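EvdO1 (Micromonospora carbonacea, PDB 4XBZ) probably acts as a metal-dependent oxygenase of the phytanoyl-CoA dioxygenase family, carrying out an oxidative cyclization in orthosomycin biosynthesis. Local coordinates at residues A51-V59 with W195-W203; I118-L128 with R255-P263. All coordinates share one frame; numbering follows the deposited sequence.

Interaction 1: residues A51-V59 with W195-W203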
loop_
_atom_site.group_PDB
_atom_site.type_symbol
_atom_site.label_atom_id
_atom_site.label_comp_id
_atom_site.label_asym_id
_atom_site.label_seq_id
_atom_site.Cartn_x
_atom_site.Cartn_y
_atom_site.Cartn_z
ATOM N N ALA A 51 2.598 -8.415 6.256
ATOM C CA ALA A 51 1.852 -9.644 6.201
ATOM C C ALA A 51 0.649 -9.438 5.282
ATOM O O ALA A 51 0.391 -10.266 4.403
ATOM C CB ALA A 51 1.431 -10.078 7.586
ATOM N N PHE A 52 -0.055 -8.318 5.429
ATOM C CA PHE A 52 -1.181 -8.082 4.518
ATOM C C PHE A 52 -0.731 -8.018 3.063
ATOM O O PHE A 52 -1.362 -8.626 2.201
ATOM C CB PHE A 52 -1.949 -6.807 4.841
ATOM C CG PHE A 52 -3.070 -6.549 3.874
ATOM C CD1 PHE A 52 -4.242 -7.296 3.942
ATOM C CD2 PHE A 52 -2.938 -5.601 2.871
ATOM C CE1 PHE A 52 -5.282 -7.087 3.028
ATOM C CE2 PHE A 52 -3.959 -5.380 1.961
ATOM C CZ PHE A 52 -5.140 -6.123 2.033
ATOM N N ARG A 53 0.358 -7.302 2.786
ATOM C CA ARG A 53 0.826 -7.170 1.407
ATOM C C ARG A 53 1.201 -8.524 0.822
ATOM O O ARG A 53 0.938 -8.809 -0.344
ATOM C CB ARG A 53 2.024 -6.212 1.316
ATOM C CG ARG A 53 1.708 -4.781 1.735
ATOM C CD ARG A 53 1.717 -3.821 0.576
ATOM N NE ARG A 53 1.549 -2.432 1.005
ATOM C CZ ARG A 53 0.398 -1.755 0.940
ATOM N NH1 ARG A 53 -0.720 -2.335 0.462
ATOM N NH2 ARG A 53 0.358 -0.493 1.351
ATOM N N ARG A 54 1.804 -9.370 1.637
ATOM C CA ARG A 54 2.315 -10.627 1.124
ATOM C C ARG A 54 1.237 -11.707 1.075
ATOM O O ARG A 54 1.099 -12.420 0.083
ATOM C CB ARG A 54 3.492 -11.113 1.975
ATOM C CG ARG A 54 4.200 -12.339 1.418
ATOM C CD ARG A 54 5.401 -12.691 2.297
ATOM N NE ARG A 54 4.948 -12.995 3.647
ATOM C CZ ARG A 54 4.628 -14.215 4.066
ATOM N NH1 ARG A 54 4.759 -15.248 3.243
ATOM N NH2 ARG A 54 4.189 -14.407 5.308
ATOM N N GLN A 55 0.483 -11.846 2.151
ATOM C CA GLN A 55 -0.447 -12.958 2.225
ATOM C C GLN A 55 -1.802 -12.614 1.643
ATOM O O GLN A 55 -2.582 -13.506 1.334
ATOM C CB GLN A 55 -0.588 -13.431 3.668
ATOM C CG GLN A 55 0.698 -14.040 4.200
ATOM C CD GLN A 55 0.592 -14.432 5.641
ATOM O OE1 GLN A 55 0.854 -13.625 6.535
ATOM N NE2 GLN A 55 0.209 -15.682 5.889
ATOM N N GLY A 56 -2.075 -11.323 1.470
ATOM C CA GLY A 56 -3.352 -10.898 0.908
ATOM C C GLY A 56 -4.483 -10.919 1.922
ATOM O O GLY A 56 -5.651 -10.874 1.551
ATOM N N VAL A 57 -4.142 -10.964 3.205
ATOM C CA VAL A 57 -5.148 -11.104 4.247
ATOM C C VAL A 57 -4.580 -10.646 5.602
ATOM O O VAL A 57 -3.383 -10.775 5.855
ATOM C CB VAL A 57 -5.651 -12.579 4.301
ATOM C CG1 VAL A 57 -4.699 -13.456 5.087
ATOM C CG2 VAL A 57 -7.048 -12.667 4.855
ATOM N N LEU A 58 -5.434 -10.067 6.446
ATOM C CA LEU A 58 -5.049 -9.590 7.778
ATOM C C LEU A 58 -6.244 -9.525 8.725
ATOM O O LEU A 58 -7.269 -8.905 8.399
ATOM C CB LEU A 58 -4.402 -8.197 7.701
ATOM C CG LEU A 58 -4.100 -7.549 9.053
ATOM C CD1 LEU A 58 -3.029 -8.351 9.781
ATOM C CD2 LEU A 58 -3.697 -6.079 8.941
ATOM N N VAL A 59 -6.108 -10.163 9.890
ATOM C CA VAL A 59 -7.106 -10.076 10.960
ATOM C C VAL A 59 -6.804 -8.918 11.897
ATOM O O VAL A 59 -5.684 -8.782 12.390
ATOM C CB VAL A 59 -7.177 -11.363 11.815
ATOM C CG1 VAL A 59 -8.038 -11.140 13.054
ATOM C CG2 VAL A 59 -7.714 -12.508 11.008
ATOM N N TRP A 195 -12.374 -19.099 4.509
ATOM C CA TRP A 195 -11.032 -19.640 4.329
ATOM C C TRP A 195 -10.374 -18.945 3.139
ATOM O O TRP A 195 -11.039 -18.507 2.208
ATOM C CB TRP A 195 -11.060 -21.159 4.116
ATOM C CG TRP A 195 -11.598 -21.944 5.288
ATOM C CD1 TRP A 195 -12.899 -22.033 5.681
ATOM C CD2 TRP A 195 -10.849 -22.763 6.199
ATOM N NE1 TRP A 195 -13.009 -22.841 6.781
ATOM C CE2 TRP A 195 -11.767 -23.302 7.124
ATOM C CE3 TRP A 195 -9.495 -23.085 6.329
ATOM C CZ2 TRP A 195 -11.377 -24.147 8.163
ATOM C CZ3 TRP A 195 -9.107 -23.922 7.363
ATOM C CH2 TRP A 195 -10.047 -24.450 8.263
ATOM N N CYS A 196 -9.060 -18.831 3.162
ATOM C CA CYS A 196 -8.411 -18.230 2.015
ATOM C C CYS A 196 -7.059 -18.854 1.756
ATOM O O CYS A 196 -6.472 -19.476 2.646
ATOM C CB CYS A 196 -8.274 -16.729 2.217
ATOM S SG CYS A 196 -7.337 -16.319 3.655
ATOM N N ILE A 197 -6.573 -18.696 0.529
ATOM C CA ILE A 197 -5.234 -19.160 0.194
ATOM C C ILE A 197 -4.243 -17.996 0.222
ATOM O O ILE A 197 -4.215 -17.170 -0.695
ATOM C CB ILE A 197 -5.206 -19.856 -1.173
ATOM C CG1 ILE A 197 -6.155 -21.058 -1.151
ATOM C CG2 ILE A 197 -3.765 -20.281 -1.524
ATOM C CD1 ILE A 197 -6.427 -21.662 -2.490
ATOM N N PRO A 198 -3.437 -17.927 1.290
ATOM C CA PRO A 198 -2.426 -16.866 1.430
ATOM C C PRO A 198 -1.570 -16.725 0.169
ATOM O O PRO A 198 -1.249 -17.733 -0.455
ATOM C CB PRO A 198 -1.566 -17.337 2.614
ATOM C CG PRO A 198 -2.417 -18.311 3.356
ATOM C CD PRO A 198 -3.339 -18.947 2.354
ATOM N N GLU A 199 -1.258 -15.490 -0.212
ATOM C CA GLU A 199 -0.372 -15.196 -1.338
ATOM C C GLU A 199 -0.953 -15.572 -2.696
ATOM O O GLU A 199 -0.294 -15.390 -3.719
ATOM C CB GLU A 199 0.988 -15.890 -1.166
ATOM C CG GLU A 199 1.663 -15.621 0.155
ATOM C CD GLU A 199 3.059 -16.230 0.237
ATOM O OE1 GLU A 199 3.436 -17.006 -0.662
ATOM O OE2 GLU A 199 3.791 -15.910 1.188
ATOM N N SER A 200 -2.191 -16.048 -2.740
ATOM C CA SER A 200 -2.807 -16.299 -4.045
ATOM C C SER A 200 -3.147 -14.978 -4.729
ATOM O O SER A 200 -3.473 -14.957 -5.916
ATOM C CB SER A 200 -4.059 -17.182 -3.918
ATOM O OG SER A 200 -5.028 -16.612 -3.050
ATOM N N ASN A 201 -3.065 -13.872 -3.988
ATOM C CA ASN A 201 -3.203 -12.536 -4.592
ATOM C C ASN A 201 -2.120 -12.216 -5.627
ATOM O O ASN A 201 -2.250 -11.232 -6.353
ATOM C CB ASN A 201 -3.196 -11.439 -3.519
ATOM C CG ASN A 201 -2.155 -11.688 -2.442
ATOM O OD1 ASN A 201 -2.140 -12.758 -1.854
ATOM N ND2 ASN A 201 -1.275 -10.703 -2.180
ATOM N N TYR A 202 -1.056 -13.018 -5.697
ATOM C CA TYR A 202 -0.057 -12.818 -6.755
ATOM C C TYR A 202 -0.084 -13.866 -7.884
ATOM O O TYR A 202 0.744 -13.822 -8.793
ATOM C CB TYR A 202 1.353 -12.773 -6.152
ATOM C CG TYR A 202 1.576 -11.618 -5.211
ATOM C CD1 TYR A 202 1.732 -10.318 -5.695
ATOM C CD2 TYR A 202 1.643 -11.818 -3.836
ATOM C CE1 TYR A 202 1.940 -9.249 -4.833
ATOM C CE2 TYR A 202 1.857 -10.750 -2.966
ATOM C CZ TYR A 202 2.002 -9.474 -3.474
ATOM O OH TYR A 202 2.215 -8.413 -2.624
ATOM N N TRP A 203 -1.023 -14.808 -7.835
ATOM C CA TRP A 203 -1.079 -15.860 -8.853
ATOM C C TRP A 203 -1.506 -15.315 -10.209
ATOM O O TRP A 203 -2.444 -14.518 -10.301
ATOM C CB TRP A 203 -2.047 -16.984 -8.438
ATOM C CG TRP A 203 -1.594 -17.825 -7.278
ATOM C CD1 TRP A 203 -0.413 -17.728 -6.599
ATOM C CD2 TRP A 203 -2.321 -18.891 -6.664
ATOM N NE1 TRP A 203 -0.366 -18.658 -5.591
ATOM C CE2 TRP A 203 -1.521 -19.393 -5.615
ATOM C CE3 TRP A 203 -3.578 -19.470 -6.893
ATOM C CZ2 TRP A 203 -1.934 -20.445 -4.800
ATOM C CZ3 TRP A 203 -3.984 -20.506 -6.088
ATOM C CH2 TRP A 203 -3.167 -20.984 -5.045
#
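Gln55 O is met twice by the turn at Pro198 and Glu199, once by a hydrogen bond and once by a C-H...O contact. Glu199 N binds it at 2.8 Å with a nearly straight N-H (170°), the nitrogen standing above the carbonyl plane, while the CA-H of Pro198 makes the weaker contact. Two residues earlier in the helix, Arg53 O accepts from Tyr202 OH at 2.6 Å, also from above the carbonyl plane. With CG beside the backbone N (chi1 -63°), the Tyr202 ring turns its edge to the carbonyls of Arg53 and Arg54. A phenylalanine here would probably leave Arg53 O without its hydroxyl donor and the ring less firmly fixed. The Asn201 amide lies against Gly56, its CG 3.6 Å from Gly56 CA; a side chain at that glycine would run into OD1, and ND2 bonds Gly174 O. Arg54 and Glu199 pair as opposite charges, though their modelled separation is doubtful; Glu199 OE1 also accepts from Glu310 N of the second subunit. Deeper in, Val57 CG2 meets Cys196 SG at 3.9 Å. Thus two carbonyls in the last turn of helix 46-55 accept from the loop leaving strand 194-196, a minor-sheet strand of the double-stranded beta-helix.

Interaction 2: residues I118-L128 with R255-P263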
loop_
_atom_site.group_PDB
_atom_site.type_symbol
_atom_site.label_atom_id
_atom_site.label_comp_id
_atom_site.label_asym_id
_atom_site.label_seq_id
_atom_site.Cartn_x
_atom_site.Cartn_y
_atom_site.Cartn_z
ATOM N N ILE A 118 -24.497 2.452 10.801
ATOM C CA ILE A 118 -23.563 1.875 9.842
ATOM C C ILE A 118 -22.805 2.967 9.037
ATOM O O ILE A 118 -21.609 2.817 8.747
ATOM C CB ILE A 118 -24.303 0.893 8.911
ATOM C CG1 ILE A 118 -24.869 -0.272 9.746
ATOM C CG2 ILE A 118 -23.383 0.372 7.828
ATOM C CD1 ILE A 118 -25.533 -1.363 8.917
ATOM N N ALA A 119 -23.481 4.074 8.726
ATOM C CA ALA A 119 -22.813 5.230 8.130
ATOM C C ALA A 119 -21.690 5.750 9.034
ATOM O O ALA A 119 -20.580 6.020 8.579
ATOM C CB ALA A 119 -23.816 6.337 7.845
ATOM N N MET A 120 -21.975 5.871 10.324
ATOM C CA MET A 120 -20.963 6.285 11.287
ATOM C C MET A 120 -19.831 5.253 11.392
ATOM O O MET A 120 -18.660 5.609 11.587
ATOM C CB MET A 120 -21.606 6.531 12.659
ATOM C CG MET A 120 -22.638 7.685 12.662
ATOM S SD MET A 120 -22.993 8.426 14.282
ATOM C CE MET A 120 -23.695 7.027 15.167
ATOM N N LEU A 121 -20.185 3.976 11.262
ATOM C CA LEU A 121 -19.185 2.912 11.211
ATOM C C LEU A 121 -18.270 3.159 10.010
ATOM O O LEU A 121 -17.063 2.923 10.073
ATOM C CB LEU A 121 -19.850 1.529 11.120
ATOM C CG LEU A 121 -18.940 0.297 10.929
ATOM C CD1 LEU A 121 -17.929 0.157 12.066
ATOM C CD2 LEU A 121 -19.773 -0.983 10.791
ATOM N N ALA A 122 -18.849 3.675 8.929
ATOM C CA ALA A 122 -18.097 3.918 7.714
ATOM C C ALA A 122 -17.127 5.086 7.872
ATOM O O ALA A 122 -16.279 5.295 7.015
ATOM C CB ALA A 122 -19.048 4.153 6.529
ATOM N N GLY A 123 -17.234 5.829 8.969
ATOM C CA GLY A 123 -16.273 6.880 9.276
ATOM C C GLY A 123 -15.353 6.556 10.441
ATOM O O GLY A 123 -14.654 7.428 10.951
ATOM N N HIS A 124 -15.373 5.295 10.872
ATOM C CA HIS A 124 -14.575 4.823 12.009
ATOM C C HIS A 124 -13.085 5.066 11.783
ATOM O O HIS A 124 -12.493 4.480 10.874
ATOM C CB HIS A 124 -14.844 3.332 12.249
ATOM C CG HIS A 124 -14.298 2.800 13.542
ATOM N ND1 HIS A 124 -12.975 2.939 13.912
ATOM C CD2 HIS A 124 -14.892 2.095 14.535
ATOM C CE1 HIS A 124 -12.781 2.353 15.081
ATOM N NE2 HIS A 124 -13.928 1.832 15.480
ATOM N N PRO A 125 -12.472 5.907 12.637
ATOM C CA PRO A 125 -11.113 6.433 12.460
ATOM C C PRO A 125 -10.011 5.369 12.537
ATOM O O PRO A 125 -8.982 5.559 11.888
ATOM C CB PRO A 125 -10.980 7.440 13.608
ATOM C CG PRO A 125 -11.913 6.920 14.665
ATOM C CD PRO A 125 -13.062 6.319 13.926
ATOM N N LEU A 126 -10.208 4.279 13.286
ATOM C CA LEU A 126 -9.212 3.209 13.300
ATOM C C LEU A 126 -9.270 2.436 11.982
ATOM O O LEU A 126 -8.235 2.107 11.384
ATOM C CB LEU A 126 -9.417 2.264 14.491
ATOM C CG LEU A 126 -9.135 2.831 15.888
ATOM C CD1 LEU A 126 -9.124 1.736 16.961
ATOM C CD2 LEU A 126 -7.837 3.643 15.925
ATOM N N LEU A 127 -10.489 2.154 11.527
ATOM C CA LEU A 127 -10.690 1.522 10.225
ATOM C C LEU A 127 -10.028 2.340 9.097
ATOM O O LEU A 127 -9.209 1.818 8.326
ATOM C CB LEU A 127 -12.186 1.337 9.958
ATOM C CG LEU A 127 -12.640 0.799 8.602
ATOM C CD1 LEU A 127 -11.920 -0.485 8.242
ATOM C CD2 LEU A 127 -14.171 0.592 8.567
ATOM N N LEU A 128 -10.361 3.624 9.026
ATOM C CA LEU A 128 -9.860 4.500 7.960
ATOM C C LEU A 128 -8.338 4.784 8.024
ATOM O O LEU A 128 -7.684 4.895 6.987
ATOM C CB LEU A 128 -10.626 5.812 7.981
ATOM C CG LEU A 128 -12.118 5.688 7.701
ATOM C CD1 LEU A 128 -12.796 7.028 7.954
ATOM C CD2 LEU A 128 -12.350 5.232 6.262
ATOM N N ARG A 255 -23.564 -12.719 10.188
ATOM C CA ARG A 255 -23.693 -11.445 9.503
ATOM C C ARG A 255 -22.343 -10.721 9.436
ATOM O O ARG A 255 -21.661 -10.552 10.455
ATOM C CB ARG A 255 -24.739 -10.563 10.202
ATOM C CG ARG A 255 -26.106 -11.235 10.418
ATOM C CD ARG A 255 -26.914 -10.506 11.484
ATOM N NE ARG A 255 -26.266 -10.516 12.795
ATOM C CZ ARG A 255 -26.544 -9.658 13.772
ATOM N NH1 ARG A 255 -27.460 -8.712 13.580
ATOM N NH2 ARG A 255 -25.894 -9.732 14.934
ATOM N N VAL A 256 -21.977 -10.291 8.230
ATOM C CA VAL A 256 -20.775 -9.494 8.021
ATOM C C VAL A 256 -21.077 -8.237 7.199
ATOM O O VAL A 256 -21.702 -8.316 6.142
ATOM C CB VAL A 256 -19.668 -10.297 7.302
ATOM C CG1 VAL A 256 -18.435 -9.409 7.063
ATOM C CG2 VAL A 256 -19.283 -11.532 8.102
ATOM N N ILE A 257 -20.634 -7.087 7.698
ATOM C CA ILE A 257 -20.723 -5.829 6.966
ATOM C C ILE A 257 -19.429 -5.599 6.185
ATOM O O ILE A 257 -18.354 -5.551 6.788
ATOM C CB ILE A 257 -20.974 -4.642 7.919
ATOM C CG1 ILE A 257 -22.422 -4.635 8.393
ATOM C CG2 ILE A 257 -20.673 -3.314 7.243
ATOM C CD1 ILE A 257 -22.688 -3.595 9.455
ATOM N N TYR A 258 -19.542 -5.487 4.858
ATOM C CA TYR A 258 -18.386 -5.325 3.966
ATOM C C TYR A 258 -18.309 -3.924 3.393
ATOM O O TYR A 258 -19.231 -3.466 2.709
ATOM C CB TYR A 258 -18.413 -6.321 2.789
ATOM C CG TYR A 258 -18.087 -7.751 3.166
ATOM C CD1 TYR A 258 -16.765 -8.171 3.331
ATOM C CD2 TYR A 258 -19.103 -8.687 3.360
ATOM C CE1 TYR A 258 -16.460 -9.484 3.678
ATOM C CE2 TYR A 258 -18.807 -9.999 3.718
ATOM C CZ TYR A 258 -17.481 -10.397 3.878
ATOM O OH TYR A 258 -17.195 -11.709 4.231
ATOM N N PHE A 259 -17.187 -3.270 3.666
ATOM C CA PHE A 259 -16.770 -2.041 2.993
ATOM C C PHE A 259 -15.593 -2.307 2.047
ATOM O O PHE A 259 -14.525 -2.687 2.526
ATOM C CB PHE A 259 -16.325 -0.994 4.013
ATOM C CG PHE A 259 -17.380 -0.575 4.986
ATOM C CD1 PHE A 259 -18.733 -0.709 4.691
ATOM C CD2 PHE A 259 -17.011 0.007 6.192
ATOM C CE1 PHE A 259 -19.690 -0.296 5.603
ATOM C CE2 PHE A 259 -17.958 0.418 7.107
ATOM C CZ PHE A 259 -19.297 0.271 6.819
ATOM N N GLU A 260 -15.754 -2.109 0.736
ATOM C CA GLU A 260 -14.583 -2.078 -0.161
ATOM C C GLU A 260 -14.003 -0.670 -0.320
ATOM O O GLU A 260 -14.718 0.330 -0.267
ATOM C CB GLU A 260 -14.889 -2.624 -1.557
ATOM C CG GLU A 260 -13.601 -2.871 -2.378
ATOM C CD GLU A 260 -13.829 -2.967 -3.897
ATOM O OE1 GLU A 260 -14.023 -1.915 -4.566
ATOM O OE2 GLU A 260 -13.794 -4.096 -4.428
ATOM N N TYR A 261 -12.688 -0.615 -0.497
ATOM C CA TYR A 261 -11.977 0.625 -0.749
ATOM C C TYR A 261 -11.078 0.441 -1.958
ATOM O O TYR A 261 -10.592 -0.661 -2.188
ATOM C CB TYR A 261 -11.153 1.030 0.468
ATOM C CG TYR A 261 -11.973 1.236 1.719
ATOM C CD1 TYR A 261 -12.220 0.182 2.587
ATOM C CD2 TYR A 261 -12.515 2.486 2.024
ATOM C CE1 TYR A 261 -12.964 0.357 3.738
ATOM C CE2 TYR A 261 -13.270 2.675 3.170
ATOM C CZ TYR A 261 -13.493 1.602 4.024
ATOM O OH TYR A 261 -14.242 1.775 5.162
ATOM N N ARG A 262 -10.894 1.505 -2.741
ATOM C CA ARG A 262 -9.910 1.539 -3.826
ATOM C C ARG A 262 -9.195 2.895 -3.847
ATOM O O ARG A 262 -9.693 3.873 -3.290
ATOM C CB ARG A 262 -10.575 1.295 -5.183
ATOM C CG ARG A 262 -11.278 -0.023 -5.311
ATOM C CD ARG A 262 -11.872 -0.247 -6.710
ATOM N NE ARG A 262 -12.678 -1.465 -6.734
ATOM C CZ ARG A 262 -12.569 -2.446 -7.629
ATOM N NH1 ARG A 262 -11.690 -2.365 -8.629
ATOM N NH2 ARG A 262 -13.356 -3.514 -7.526
ATOM N N PRO A 263 -8.022 2.968 -4.492
ATOM C CA PRO A 263 -7.401 4.295 -4.617
ATOM C C PRO A 263 -8.124 5.164 -5.644
ATOM O O PRO A 263 -8.532 4.648 -6.683
ATOM C CB PRO A 263 -5.966 3.970 -5.070
ATOM C CG PRO A 263 -5.753 2.525 -4.647
ATOM C CD PRO A 263 -7.096 1.891 -4.885
HETATM O O HOH W 1 -15.901 4.094 4.654
#
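Phe259 buries the most surface in this contact, its ring reaching from strand 256-263 into the junction between helices 116-121 and 125-134. Leu127 comes to the ring edge, in the ring plane and at about a right angle to the Phe259 side chain, with its CD2 methyl 3.7 Å from Phe259 CD2. The backbone of Ala122 approaches the same side chain obliquely, CA lying 3.6 Å from Phe259 CE2, and the methyl of Ala122 and CG of Leu121 fill in around CE2 and CZ. Phe259 CG sits beside its own backbone N (chi1 -61°), a torsion that sends the ring out to the type I turn from Leu121 to His124. Such packing of helices on one face of the major sheet is a feature of the double-stranded beta-helix fold: Ile257, Phe259 and Tyr261 alternate along the strand toward the helices, whereas Glu260 and Arg262 pair as a salt bridge on its other face. Ile257 serves the first helix, its CD1 meeting Ile118 CD1 at 3.7 Å and facing Leu121 CD2 tip to tip. At the other end of the row, Tyr261 makes apolar contacts and a water-mediated polar one. Its hydroxyl oxygen lies 3.6 Å from Leu127 CD2, and Leu128 CD2 comes obliquely to the ring near CE2. The same hydroxyl is hydrogen-bonded, at 2.9 Å from Tyr261 OH, to a water that in turn donates to Ala122 O over 2.7 Å, giving polar atoms amid the hydrocarbon a mutual partner.

Both interactions bear on the major sheet, to which strands 57-61 and 256-263 belong, yet their centres are 20 Å apart and their nearest atoms about 9 Å. The centre of interaction 2 is about 5 Å from the centre of the chain, and the contact is almost wholly apolar, joining helices to a sheet face with a single water bridging polar atoms. Interaction 1 is more peripheral and partly buried; there, backbone carbonyls meet a backbone N-H and a tyrosine hydroxyl, with a less certain charged pair at the side, and the second subunit packs close by. Only interaction 1 also touches the minor sheet, through strand 194-196, with the Cys196 side chain about 9 Å from the nickel, against about 13 Å for Phe259.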